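Siderophore-interacting protein (Aeromonas hydrophila, PDB 6K2L) binds FAD and probably reduces ferric siderophores so that their iron is released inside the bacterial cell. Local coordinates at residues A[47-52]-A[106-111]; A[156-161]-A[179-184]; A[220-225]-A[245-250]. The protein carries 1 engineered substitution. One frame throughout, in Å; residues are numbered along the deposited sequence.

Contact 1. Residues A[47-52]-A[106-111]; sequences IKIMLP and GPASRF. With FAD (flavin-adenine dinucleotide), chain C.
Gly106 sits at the N-cap of helix 107-114, in a backbone conformation that calls for glycine. Its CA comes to 3.2 Å from O1A of the FAD pyrophosphate. Pro107 opens the helix and faces two ways: its CD lies against the phosphate oxygen O1P of FAD, while its CB packs on Leu51 CD1 at 3.9 Å. The same methyl, Leu51 CD1, reaches over the backbone to 3.6 Å from Ala108 N. That amide donates to O1P of FAD at 3.0 Å, and Ala108 CB is loosely approached by Ile49 CD1 from the strand. Ser109 N adds a weak bond to O2P of FAD, bent to 122° at the hydrogen. One turn on from Pro107, Phe111 CB meets the other Leu51 branch, CD2, at 3.8 Å, the two side chains crossing at about a right angle. With CG anti to its carbonyl carbon (chi1 -62°), Leu51 spreads both methyls along the helix. Leu121 of barrel strand 120-123 touches both Leu51 and Phe111. The first turn is thus seated on strand 46-51 mainly by apolar contacts, while the amides of Ala108 and Ser109 and, presumably, the helix dipole face the negative pyrophosphate.

Contact 2. Residues A[156-161]-A[179-184]; sequences EVMPAD and LSLPAG
This is a loop-to-loop contact, apolar at its centre and bridged by water at its rim, at the edge of the parallel sheet where the chain enters two neighbouring strands. Residues 156-161 lead from helix 148-155 into strand 163-170, and residues 179-184 lead into strand 185-191; at the end of the second segment the backbone of Gly184 is hydrogen-bonded to that of Gly164. Pro182 is the residue around which the packing is built. The Met158 side chain leaves with CG beside the backbone N, runs out extended, then bends at its last torsion (chi3 -64°), so that the terminal methyl is set against the CD-CG edge of the proline ring. Met158 CE thereby lies 3.3 Å from Pro182 CD, a tight approach, with the two side chains at about a right angle. The same methyl reaches Leu181 CD2 at 3.9 Å, and Met158 is backed by Tyr139 and Met141 of strand 138-144. Further round the ring, at CG and CB, the proline meets backbone oxygens: Pro159 O stands 3.5 Å from Pro182 CG, and Ala160 O is 3.6 Å from Pro182 CB. Ala160 O accepts a hydrogen bond from a water at 2.7 Å. That water in turn accepts from Gly184 N at 2.9 Å, which closes the bridge. Nearby, Ser180 packs on Asp161 of the second subunit. The fit of the two loops therefore depends on shape and on the torsions of Met158, and water, not a direct bond, serves the polar Ala160 O and Gly184 N.

Contact 3. Residues A[220-225]-A[245-250]; sequences GEEGLV and AVPYWR. With FAD (flavin-adenine dinucleotide), chain C.
Gly220 and Tyr248 form the tightest part of the contact: Tyr248 N donates to Gly220 O at 2.6 Å, from above the carbonyl plane. The Tyr248 ring is held between Gly220 N on one face and the flavin on the other, with FAD C7 over its centre, 3.4 Å above the plane. Its hydroxyl is hydrogen-bonded to Tyr244 OH. Trp249 is similarly enclosed. Glu221 CG makes a CH-pi contact with its six-membered ring, 3.7 Å from the centroid, and the adenine of FAD covers the opposite face, while NE1 bonds to Asp144 OD2. FAD O2B donates to Arg250 O at 2.8 Å. These loops follow strands 214-218 and 243-245 at the C-terminal edge of the parallel sheet, the nucleotide-binding edge in ferredoxin reductase-like domains. Glu221 N-caps helix 222-235, its OE1 accepting from Gly223 N at 2.8 Å, while its OE2 takes His251 N. The partly exposed side is looser. Glu222 N bonds only weakly to Trp249 O, and the Glu222 and Arg250 side chains run alongside each other. Glu222 OE1 stands over a guanidinium face, 3.4 Å from Arg250 NE, a salt bridge of charge alone, and Glu222 OE2 bonds to Tyr258 OH.

From the N terminus, contact 1 comes first: it closes a loop of 53 residues, including barrel strands 79-89 and 94-100, by seating helix 107-114 beside strand 46-51. The chain then passes into the parallel-sheet domain, where contact 2 closes a short excursion through strand 163-170. Contact 3 follows, bringing the loop after strand 243-245 back to the start of helix 222-235. The three lie in series, with none nested or crossed. Contacts 1 and 3, their centres about 19 Å apart, belong to different domains but both touch FAD, at the pyrophosphate and at its two ring systems respectively. Contact 2 lies about 32 Å from contact 1, centre to centre.

Contact 1. Residues A[47-52]-A[106-111]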
loop_
_atom_site.group_PDB
_atom_site.type_symbol
_atom_site.label_atom_id
_atom_site.label_comp_id
_atom_site.label_asym_id
_atom_site.label_seq_id
_atom_site.Cartn_x
_atom_site.Cartn_y
_atom_site.Cartn_z
ATOM N N ILE A 47 7.760 -12.751 1.137
ATOM C CA ILE A 47 7.310 -14.000 0.558
ATOM C C ILE A 47 8.513 -14.927 0.468
ATOM O O ILE A 47 9.672 -14.502 0.554
ATOM C CB ILE A 47 6.679 -13.815 -0.833
ATOM C CG1 ILE A 47 7.553 -12.925 -1.720
ATOM C CG2 ILE A 47 5.308 -13.213 -0.712
ATOM C CD1 ILE A 47 7.068 -12.879 -3.178
ATOM N N LYS A 48 8.219 -16.205 0.289
ATOM C CA LYS A 48 9.195 -17.187 -0.139
ATOM C C LYS A 48 8.980 -17.410 -1.627
ATOM O O LYS A 48 7.848 -17.667 -2.051
ATOM C CB LYS A 48 9.019 -18.499 0.623
ATOM C CG LYS A 48 9.184 -18.397 2.124
ATOM C CD LYS A 48 10.433 -17.602 2.483
ATOM C CE LYS A 48 11.060 -18.095 3.772
ATOM N NZ LYS A 48 11.611 -19.485 3.557
ATOM N N ILE A 49 10.047 -17.276 -2.426
ATOM C CA ILE A 49 10.029 -17.773 -3.797
ATOM C C ILE A 49 10.634 -19.171 -3.803
ATOM O O ILE A 49 11.545 -19.490 -3.019
ATOM C CB ILE A 49 10.757 -16.826 -4.783
ATOM C CG1 ILE A 49 12.272 -16.927 -4.649
ATOM C CG2 ILE A 49 10.232 -15.409 -4.679
ATOM C CD1 ILE A 49 13.040 -16.245 -5.806
ATOM N N MET A 50 10.082 -20.024 -4.644
ATOM C CA MET A 50 10.478 -21.420 -4.715
ATOM C C MET A 50 11.119 -21.622 -6.075
ATOM O O MET A 50 10.471 -21.451 -7.111
ATOM C CB MET A 50 9.276 -22.339 -4.509
ATOM C CG MET A 50 8.710 -22.286 -3.092
ATOM S SD MET A 50 7.047 -23.012 -2.866
ATOM C CE MET A 50 6.046 -21.529 -2.951
ATOM N N LEU A 51 12.368 -21.937 -6.067
ATOM C CA LEU A 51 13.151 -22.180 -7.251
ATOM C C LEU A 51 13.439 -23.672 -7.374
ATOM O O LEU A 51 13.460 -24.394 -6.372
ATOM C CB LEU A 51 14.471 -21.392 -7.200
ATOM C CG LEU A 51 14.205 -19.873 -7.159
ATOM C CD1 LEU A 51 15.220 -19.092 -6.293
ATOM C CD2 LEU A 51 14.140 -19.273 -8.556
ATOM N N PRO A 52 13.614 -24.162 -8.592
ATOM C CA PRO A 52 14.037 -25.548 -8.789
ATOM C C PRO A 52 15.398 -25.833 -8.167
ATOM O O PRO A 52 16.256 -24.961 -8.050
ATOM C CB PRO A 52 14.102 -25.674 -10.316
ATOM C CG PRO A 52 14.206 -24.209 -10.810
ATOM C CD PRO A 52 13.341 -23.474 -9.865
ATOM N N GLY A 106 24.065 -18.419 -6.951
ATOM C CA GLY A 106 22.877 -18.774 -6.183
ATOM C C GLY A 106 21.657 -18.858 -7.080
ATOM O O GLY A 106 21.614 -18.225 -8.143
ATOM N N PRO A 107 20.649 -19.648 -6.689
ATOM C CA PRO A 107 19.489 -19.835 -7.583
ATOM C C PRO A 107 18.699 -18.569 -7.856
ATOM O O PRO A 107 18.252 -18.377 -8.989
ATOM C CB PRO A 107 18.636 -20.877 -6.840
ATOM C CG PRO A 107 19.020 -20.732 -5.403
ATOM C CD PRO A 107 20.491 -20.391 -5.424
ATOM N N ALA A 108 18.472 -17.706 -6.860
ATOM C CA ALA A 108 17.698 -16.491 -7.133
ATOM C C ALA A 108 18.463 -15.531 -8.038
ATOM O O ALA A 108 17.864 -14.902 -8.918
ATOM C CB ALA A 108 17.308 -15.784 -5.830
ATOM N N SER A 109 19.781 -15.415 -7.840
ATOM C CA SER A 109 20.603 -14.616 -8.746
ATOM C C SER A 109 20.513 -15.131 -10.169
ATOM O O SER A 109 20.440 -14.332 -11.109
ATOM C CB SER A 109 22.066 -14.614 -8.297
ATOM O OG SER A 109 22.836 -13.773 -9.144
ATOM N N ARG A 110 20.506 -16.459 -10.351
ATOM C CA ARG A 110 20.375 -17.002 -11.694
ATOM C C ARG A 110 19.016 -16.694 -12.283
ATOM O O ARG A 110 18.917 -16.282 -13.446
ATOM C CB ARG A 110 20.606 -18.510 -11.697
ATOM C CG ARG A 110 20.203 -19.158 -13.024
ATOM C CD ARG A 110 20.085 -20.672 -12.886
ATOM N NE ARG A 110 21.388 -21.334 -12.793
ATOM C CZ ARG A 110 21.538 -22.644 -12.626
ATOM N NH1 ARG A 110 20.455 -23.407 -12.530
ATOM N NH2 ARG A 110 22.759 -23.188 -12.561
ATOM N N PHE A 111 17.965 -16.862 -11.500
ATOM C CA PHE A 111 16.657 -16.511 -12.028
ATOM C C PHE A 111 16.614 -15.043 -12.457
ATOM O O PHE A 111 16.127 -14.731 -13.551
ATOM C CB PHE A 111 15.573 -16.808 -10.997
ATOM C CG PHE A 111 14.252 -16.254 -11.373
ATOM C CD1 PHE A 111 13.429 -16.928 -12.272
ATOM C CD2 PHE A 111 13.838 -15.039 -10.860
ATOM C CE1 PHE A 111 12.201 -16.400 -12.632
ATOM C CE2 PHE A 111 12.616 -14.516 -11.213
ATOM C CZ PHE A 111 11.793 -15.196 -12.101
HETATM P PA FAD C . 22.587 -17.066 -2.352
HETATM O O1A FAD C . 22.521 -18.380 -3.065
HETATM O O2A FAD C . 21.782 -16.970 -1.049
HETATM O O5B FAD C . 24.079 -16.612 -1.909
HETATM C C5B FAD C . 25.196 -16.682 -2.821
HETATM C C4B FAD C . 26.318 -15.744 -2.422
HETATM O O4B FAD C . 26.010 -14.394 -2.836
HETATM C C3B FAD C . 26.659 -15.649 -0.937
HETATM O O3B FAD C . 28.063 -15.466 -0.769
HETATM C C2B FAD C . 25.856 -14.422 -0.482
HETATM O O2B FAD C . 26.399 -13.726 0.638
HETATM C C1B FAD C . 25.934 -13.528 -1.715
HETATM N N9A FAD C . 24.757 -12.715 -1.899
HETATM C C8A FAD C . 23.454 -13.099 -1.710
HETATM N N7A FAD C . 22.575 -12.164 -1.989
HETATM C C5A FAD C . 23.359 -11.096 -2.403
HETATM C C6A FAD C . 23.036 -9.799 -2.840
HETATM N N6A FAD C . 21.784 -9.357 -2.969
HETATM N N1A FAD C . 24.061 -8.971 -3.169
HETATM C C2A FAD C . 25.313 -9.423 -3.054
HETATM N N3A FAD C . 25.736 -10.632 -2.663
HETATM C C4A FAD C . 24.705 -11.425 -2.355
HETATM N N1 FAD C . 16.859 -9.655 -1.601
HETATM C C2 FAD C . 16.504 -8.981 -2.735
HETATM O O2 FAD C . 17.261 -8.891 -3.704
HETATM N N3 FAD C . 15.266 -8.362 -2.812
HETATM C C4 FAD C . 14.305 -8.348 -1.830
HETATM O O4 FAD C . 13.236 -7.768 -2.020
HETATM C C4X FAD C . 14.683 -9.078 -0.633
HETATM N N5 FAD C . 13.811 -9.129 0.369
HETATM C C5X FAD C . 14.176 -9.812 1.502
HETATM C C6 FAD C . 13.287 -9.854 2.567
HETATM C C7 FAD C . 13.613 -10.511 3.751
HETATM C C7M FAD C . 12.605 -10.550 4.873
HETATM C C8 FAD C . 14.850 -11.175 3.857
HETATM C C8M FAD C . 15.225 -11.938 5.104
HETATM C C9 FAD C . 15.735 -11.148 2.784
HETATM C C9A FAD C . 15.415 -10.468 1.617
HETATM N N10 FAD C . 16.316 -10.394 0.534
HETATM C C10 FAD C . 15.985 -9.693 -0.609
HETATM C "C1'" FAD C . 17.641 -11.034 0.621
HETATM C "C2'" FAD C . 17.804 -12.274 -0.261
HETATM O "O2'" FAD C . 17.058 -13.385 0.245
HETATM C "C3'" FAD C . 19.292 -12.633 -0.317
HETATM O "O3'" FAD C . 19.956 -11.668 -1.129
HETATM C "C4'" FAD C . 19.590 -14.031 -0.855
HETATM O "O4'" FAD C . 20.854 -14.457 -0.339
HETATM C "C5'" FAD C . 19.573 -14.057 -2.369
HETATM O "O5'" FAD C . 19.688 -15.419 -2.819
HETATM P P FAD C . 20.646 -15.815 -4.010
HETATM O O1P FAD C . 20.211 -17.221 -4.443
HETATM O O2P FAD C . 20.659 -14.811 -5.073
HETATM O O3P FAD C . 22.082 -15.902 -3.313
#

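Contact 2. Residues A[156-161]-A[179-184]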
loop_
_atom_site.group_PDB
_atom_site.type_symbol
_atom_site.label_atom_id
_atom_site.label_comp_id
_atom_site.label_asym_id
_atom_site.label_seq_id
_atom_site.Cartn_x
_atom_site.Cartn_y
_atom_site.Cartn_z
ATOM N N GLU A 156 6.378 4.855 0.347
ATOM C CA GLU A 156 5.282 5.510 -0.370
ATOM C C GLU A 156 3.916 5.405 0.338
ATOM O O GLU A 156 2.914 5.881 -0.216
ATOM C CB GLU A 156 5.194 5.006 -1.809
ATOM C CG GLU A 156 4.991 3.538 -1.988
ATOM C CD GLU A 156 5.518 3.037 -3.350
ATOM O OE1 GLU A 156 6.212 3.803 -4.078
ATOM O OE2 GLU A 156 5.227 1.864 -3.692
ATOM N N VAL A 157 3.823 4.864 1.551
ATOM C CA VAL A 157 2.565 4.957 2.285
ATOM C C VAL A 157 2.757 5.613 3.656
ATOM O O VAL A 157 1.926 5.456 4.543
ATOM C CB VAL A 157 1.897 3.579 2.413
ATOM C CG1 VAL A 157 1.727 2.951 1.054
ATOM C CG2 VAL A 157 2.708 2.701 3.319
ATOM N N MET A 158 3.866 6.323 3.848
ATOM C CA MET A 158 4.095 7.136 5.038
ATOM C C MET A 158 3.302 8.443 4.953
ATOM O O MET A 158 3.223 9.054 3.883
ATOM C CB MET A 158 5.583 7.475 5.194
ATOM C CG MET A 158 6.518 6.366 5.641
ATOM S SD MET A 158 8.141 6.994 6.150
ATOM C CE MET A 158 8.715 7.637 4.657
ATOM N N PRO A 159 2.732 8.905 6.070
ATOM C CA PRO A 159 2.005 10.184 6.055
ATOM C C PRO A 159 2.937 11.347 5.780
ATOM O O PRO A 159 4.124 11.315 6.104
ATOM C CB PRO A 159 1.425 10.285 7.469
ATOM C CG PRO A 159 1.401 8.877 7.957
ATOM C CD PRO A 159 2.613 8.224 7.367
ATOM N N ALA A 160 2.362 12.404 5.213
ATOM C CA ALA A 160 3.152 13.536 4.754
ATOM C C ALA A 160 3.892 14.234 5.885
ATOM O O ALA A 160 4.922 14.874 5.640
ATOM C CB ALA A 160 2.247 14.511 4.012
ATOM N N ASP A 161 3.413 14.104 7.128
ATOM C CA ASP A 161 4.089 14.699 8.280
ATOM C C ASP A 161 5.008 13.726 9.036
ATOM O O ASP A 161 5.543 14.096 10.092
ATOM C CB ASP A 161 3.064 15.283 9.258
ATOM C CG ASP A 161 2.048 14.246 9.726
ATOM O OD1 ASP A 161 1.974 13.154 9.105
ATOM O OD2 ASP A 161 1.307 14.530 10.699
ATOM N N LEU A 179 13.914 8.370 -4.341
ATOM C CA LEU A 179 12.868 7.815 -3.490
ATOM C C LEU A 179 12.180 9.056 -2.944
ATOM O O LEU A 179 12.740 9.717 -2.063
ATOM C CB LEU A 179 13.431 6.976 -2.357
ATOM C CG LEU A 179 14.271 5.711 -2.493
ATOM C CD1 LEU A 179 14.105 4.976 -1.179
ATOM C CD2 LEU A 179 13.906 4.803 -3.683
ATOM N N SER A 180 11.015 9.412 -3.479
ATOM C CA SER A 180 10.338 10.564 -2.906
ATOM C C SER A 180 9.792 10.170 -1.530
ATOM O O SER A 180 9.157 9.119 -1.368
ATOM C CB SER A 180 9.231 11.101 -3.828
ATOM O OG SER A 180 8.663 12.305 -3.298
ATOM N N LEU A 181 10.102 10.995 -0.531
ATOM C CA LEU A 181 9.827 10.767 0.871
ATOM C C LEU A 181 9.029 11.950 1.413
ATOM O O LEU A 181 9.030 13.017 0.789
ATOM C CB LEU A 181 11.149 10.633 1.625
ATOM C CG LEU A 181 12.061 9.433 1.413
ATOM C CD1 LEU A 181 13.343 9.742 2.134
ATOM C CD2 LEU A 181 11.453 8.129 1.965
ATOM N N PRO A 182 8.345 11.815 2.556
ATOM C CA PRO A 182 7.838 13.006 3.256
ATOM C C PRO A 182 8.969 13.992 3.477
ATOM O O PRO A 182 10.123 13.592 3.666
ATOM C CB PRO A 182 7.313 12.451 4.583
ATOM C CG PRO A 182 7.087 11.005 4.349
ATOM C CD PRO A 182 8.009 10.560 3.245
ATOM N N ALA A 183 8.640 15.289 3.432
ATOM C CA ALA A 183 9.678 16.311 3.530
ATOM C C ALA A 183 10.483 16.166 4.814
ATOM O O ALA A 183 11.684 16.455 4.838
ATOM C CB ALA A 183 9.063 17.710 3.453
ATOM N N GLY A 184 9.842 15.709 5.893
ATOM C CA GLY A 184 10.529 15.534 7.159
ATOM C C GLY A 184 11.385 14.296 7.299
ATOM O O GLY A 184 11.938 14.074 8.379
HETATM O O HOH W 1 7.162 15.277 7.038
#

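Contact 3. Residues A[220-225]-A[245-250]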
loop_
_atom_site.group_PDB
_atom_site.type_symbol
_atom_site.label_atom_id
_atom_site.label_comp_id
_atom_site.label_asym_id
_atom_site.label_seq_id
_atom_site.Cartn_x
_atom_site.Cartn_y
_atom_site.Cartn_z
ATOM N N GLY A 220 18.551 -5.638 5.382
ATOM C CA GLY A 220 19.741 -5.727 4.547
ATOM C C GLY A 220 20.830 -6.583 5.165
ATOM O O GLY A 220 20.552 -7.402 6.042
ATOM N N GLU A 221 22.073 -6.367 4.759
ATOM C CA GLU A 221 23.196 -7.218 5.157
ATOM C C GLU A 221 23.474 -7.146 6.666
ATOM O O GLU A 221 23.251 -6.130 7.328
ATOM C CB GLU A 221 24.449 -6.821 4.381
ATOM C CG GLU A 221 25.442 -7.950 4.196
ATOM C CD GLU A 221 26.461 -7.992 5.303
ATOM O OE1 GLU A 221 26.661 -6.946 5.958
ATOM O OE2 GLU A 221 27.061 -9.064 5.519
ATOM N N GLU A 222 24.010 -8.251 7.199
ATOM C CA GLU A 222 24.102 -8.436 8.650
ATOM C C GLU A 222 24.890 -7.322 9.340
ATOM O O GLU A 222 24.525 -6.887 10.451
ATOM C CB GLU A 222 24.739 -9.784 8.954
ATOM C CG GLU A 222 24.346 -10.341 10.288
ATOM C CD GLU A 222 25.376 -11.329 10.823
ATOM O OE1 GLU A 222 26.584 -10.961 10.881
ATOM O OE2 GLU A 222 24.969 -12.467 11.173
ATOM N N GLY A 223 25.979 -6.864 8.697
ATOM C CA GLY A 223 26.848 -5.804 9.191
ATOM C C GLY A 223 26.265 -4.404 9.219
ATOM O O GLY A 223 26.957 -3.453 9.592
ATOM N N LEU A 224 25.023 -4.241 8.769
ATOM C CA LEU A 224 24.251 -3.038 9.043
ATOM C C LEU A 224 23.235 -3.265 10.152
ATOM O O LEU A 224 23.089 -2.417 11.040
ATOM C CB LEU A 224 23.526 -2.563 7.780
ATOM C CG LEU A 224 24.378 -2.113 6.605
ATOM C CD1 LEU A 224 23.576 -2.236 5.329
ATOM C CD2 LEU A 224 24.841 -0.686 6.793
ATOM N N VAL A 225 22.532 -4.406 10.123
ATOM C CA VAL A 225 21.435 -4.623 11.062
ATOM C C VAL A 225 21.953 -4.721 12.483
ATOM O O VAL A 225 21.385 -4.130 13.411
ATOM C CB VAL A 225 20.636 -5.876 10.680
ATOM C CG1 VAL A 225 19.644 -6.219 11.785
ATOM C CG2 VAL A 225 19.924 -5.654 9.363
ATOM N N ALA A 245 14.659 -5.587 13.210
ATOM C CA ALA A 245 16.083 -5.841 12.947
ATOM C C ALA A 245 16.195 -7.248 12.382
ATOM O O ALA A 245 16.269 -8.230 13.124
ATOM C CB ALA A 245 16.943 -5.669 14.191
ATOM N N VAL A 246 16.188 -7.338 11.054
ATOM C CA VAL A 246 16.193 -8.607 10.346
ATOM C C VAL A 246 17.352 -8.552 9.360
ATOM O O VAL A 246 17.327 -7.735 8.434
ATOM C CB VAL A 246 14.874 -8.857 9.599
ATOM C CG1 VAL A 246 14.973 -10.097 8.777
ATOM C CG2 VAL A 246 13.722 -8.937 10.556
ATOM N N PRO A 247 18.391 -9.374 9.510
ATOM C CA PRO A 247 19.460 -9.381 8.494
ATOM C C PRO A 247 18.979 -10.136 7.266
ATOM O O PRO A 247 18.531 -11.280 7.358
ATOM C CB PRO A 247 20.627 -10.089 9.195
ATOM C CG PRO A 247 20.146 -10.350 10.644
ATOM C CD PRO A 247 18.658 -10.320 10.610
ATOM N N TYR A 248 19.008 -9.459 6.115
ATOM C CA TYR A 248 18.466 -10.057 4.901
ATOM C C TYR A 248 19.430 -11.071 4.303
ATOM O O TYR A 248 18.987 -12.017 3.645
ATOM C CB TYR A 248 18.124 -8.974 3.879
ATOM C CG TYR A 248 16.780 -8.289 4.117
ATOM C CD1 TYR A 248 16.136 -8.386 5.337
ATOM C CD2 TYR A 248 16.175 -7.531 3.126
ATOM C CE1 TYR A 248 14.930 -7.772 5.547
ATOM C CE2 TYR A 248 14.963 -6.920 3.329
ATOM C CZ TYR A 248 14.341 -7.041 4.535
ATOM O OH TYR A 248 13.114 -6.443 4.757
ATOM N N TRP A 249 20.731 -10.900 4.527
ATOM C CA TRP A 249 21.767 -11.818 4.055
ATOM C C TRP A 249 23.072 -11.499 4.773
ATOM O O TRP A 249 23.152 -10.578 5.594
ATOM C CB TRP A 249 21.972 -11.724 2.544
ATOM C CG TRP A 249 22.485 -10.387 2.067
ATOM C CD1 TRP A 249 21.820 -9.191 2.101
ATOM C CD2 TRP A 249 23.765 -10.111 1.474
ATOM N NE1 TRP A 249 22.605 -8.193 1.561
ATOM C CE2 TRP A 249 23.798 -8.731 1.167
ATOM C CE3 TRP A 249 24.883 -10.896 1.164
ATOM C CZ2 TRP A 249 24.907 -8.122 0.575
ATOM C CZ3 TRP A 249 25.987 -10.288 0.580
ATOM C CH2 TRP A 249 25.990 -8.915 0.288
ATOM N N ARG A 250 24.106 -12.268 4.455
ATOM C CA ARG A 250 25.403 -12.116 5.103
ATOM C C ARG A 250 26.478 -12.288 4.044
ATOM O O ARG A 250 26.523 -13.322 3.374
ATOM C CB ARG A 250 25.578 -13.126 6.228
ATOM C CG ARG A 250 26.858 -12.913 6.998
ATOM C CD ARG A 250 26.817 -13.630 8.328
ATOM N NE ARG A 250 28.053 -13.479 9.098
ATOM C CZ ARG A 250 28.313 -14.144 10.225
ATOM N NH1 ARG A 250 27.426 -15.011 10.711
ATOM N NH2 ARG A 250 29.462 -13.949 10.866
HETATM P PA FAD C . 22.587 -17.066 -2.352
HETATM O O1A FAD C . 22.521 -18.380 -3.065
HETATM O O2A FAD C . 21.782 -16.970 -1.049
HETATM O O5B FAD C . 24.079 -16.612 -1.909
HETATM C C5B FAD C . 25.196 -16.682 -2.821
HETATM C C4B FAD C . 26.318 -15.744 -2.422
HETATM O O4B FAD C . 26.010 -14.394 -2.836
HETATM C C3B FAD C . 26.659 -15.649 -0.937
HETATM O O3B FAD C . 28.063 -15.466 -0.769
HETATM C C2B FAD C . 25.856 -14.422 -0.482
HETATM O O2B FAD C . 26.399 -13.726 0.638
HETATM C C1B FAD C . 25.934 -13.528 -1.715
HETATM N N9A FAD C . 24.757 -12.715 -1.899
HETATM C C8A FAD C . 23.454 -13.099 -1.710
HETATM N N7A FAD C . 22.575 -12.164 -1.989
HETATM C C5A FAD C . 23.359 -11.096 -2.403
HETATM C C6A FAD C . 23.036 -9.799 -2.840
HETATM N N6A FAD C . 21.784 -9.357 -2.969
HETATM N N1A FAD C . 24.061 -8.971 -3.169
HETATM C C2A FAD C . 25.313 -9.423 -3.054
HETATM N N3A FAD C . 25.736 -10.632 -2.663
HETATM C C4A FAD C . 24.705 -11.425 -2.355
HETATM N N1 FAD C . 16.859 -9.655 -1.601
HETATM C C2 FAD C . 16.504 -8.981 -2.735
HETATM O O2 FAD C . 17.261 -8.891 -3.704
HETATM N N3 FAD C . 15.266 -8.362 -2.812
HETATM C C4 FAD C . 14.305 -8.348 -1.830
HETATM O O4 FAD C . 13.236 -7.768 -2.020
HETATM C C4X FAD C . 14.683 -9.078 -0.633
HETATM N N5 FAD C . 13.811 -9.129 0.369
HETATM C C5X FAD C . 14.176 -9.812 1.502
HETATM C C6 FAD C . 13.287 -9.854 2.567
HETATM C C7 FAD C . 13.613 -10.511 3.751
HETATM C C7M FAD C . 12.605 -10.550 4.873
HETATM C C8 FAD C . 14.850 -11.175 3.857
HETATM C C8M FAD C . 15.225 -11.938 5.104
HETATM C C9 FAD C . 15.735 -11.148 2.784
HETATM C C9A FAD C . 15.415 -10.468 1.617
HETATM N N10 FAD C . 16.316 -10.394 0.534
HETATM C C10 FAD C . 15.985 -9.693 -0.609
HETATM C "C1'" FAD C . 17.641 -11.034 0.621
HETATM C "C2'" FAD C . 17.804 -12.274 -0.261
HETATM O "O2'" FAD C . 17.058 -13.385 0.245
HETATM C "C3'" FAD C . 19.292 -12.633 -0.317
HETATM O "O3'" FAD C . 19.956 -11.668 -1.129
HETATM C "C4'" FAD C . 19.590 -14.031 -0.855
HETATM O "O4'" FAD C . 20.854 -14.457 -0.339
HETATM C "C5'" FAD C . 19.573 -14.057 -2.369
HETATM O "O5'" FAD C . 19.688 -15.419 -2.819
HETATM P P FAD C . 20.646 -15.815 -4.010
HETATM O O1P FAD C . 20.211 -17.221 -4.443
HETATM O O2P FAD C . 20.659 -14.811 -5.073
HETATM O O3P FAD C . 22.082 -15.902 -3.313
#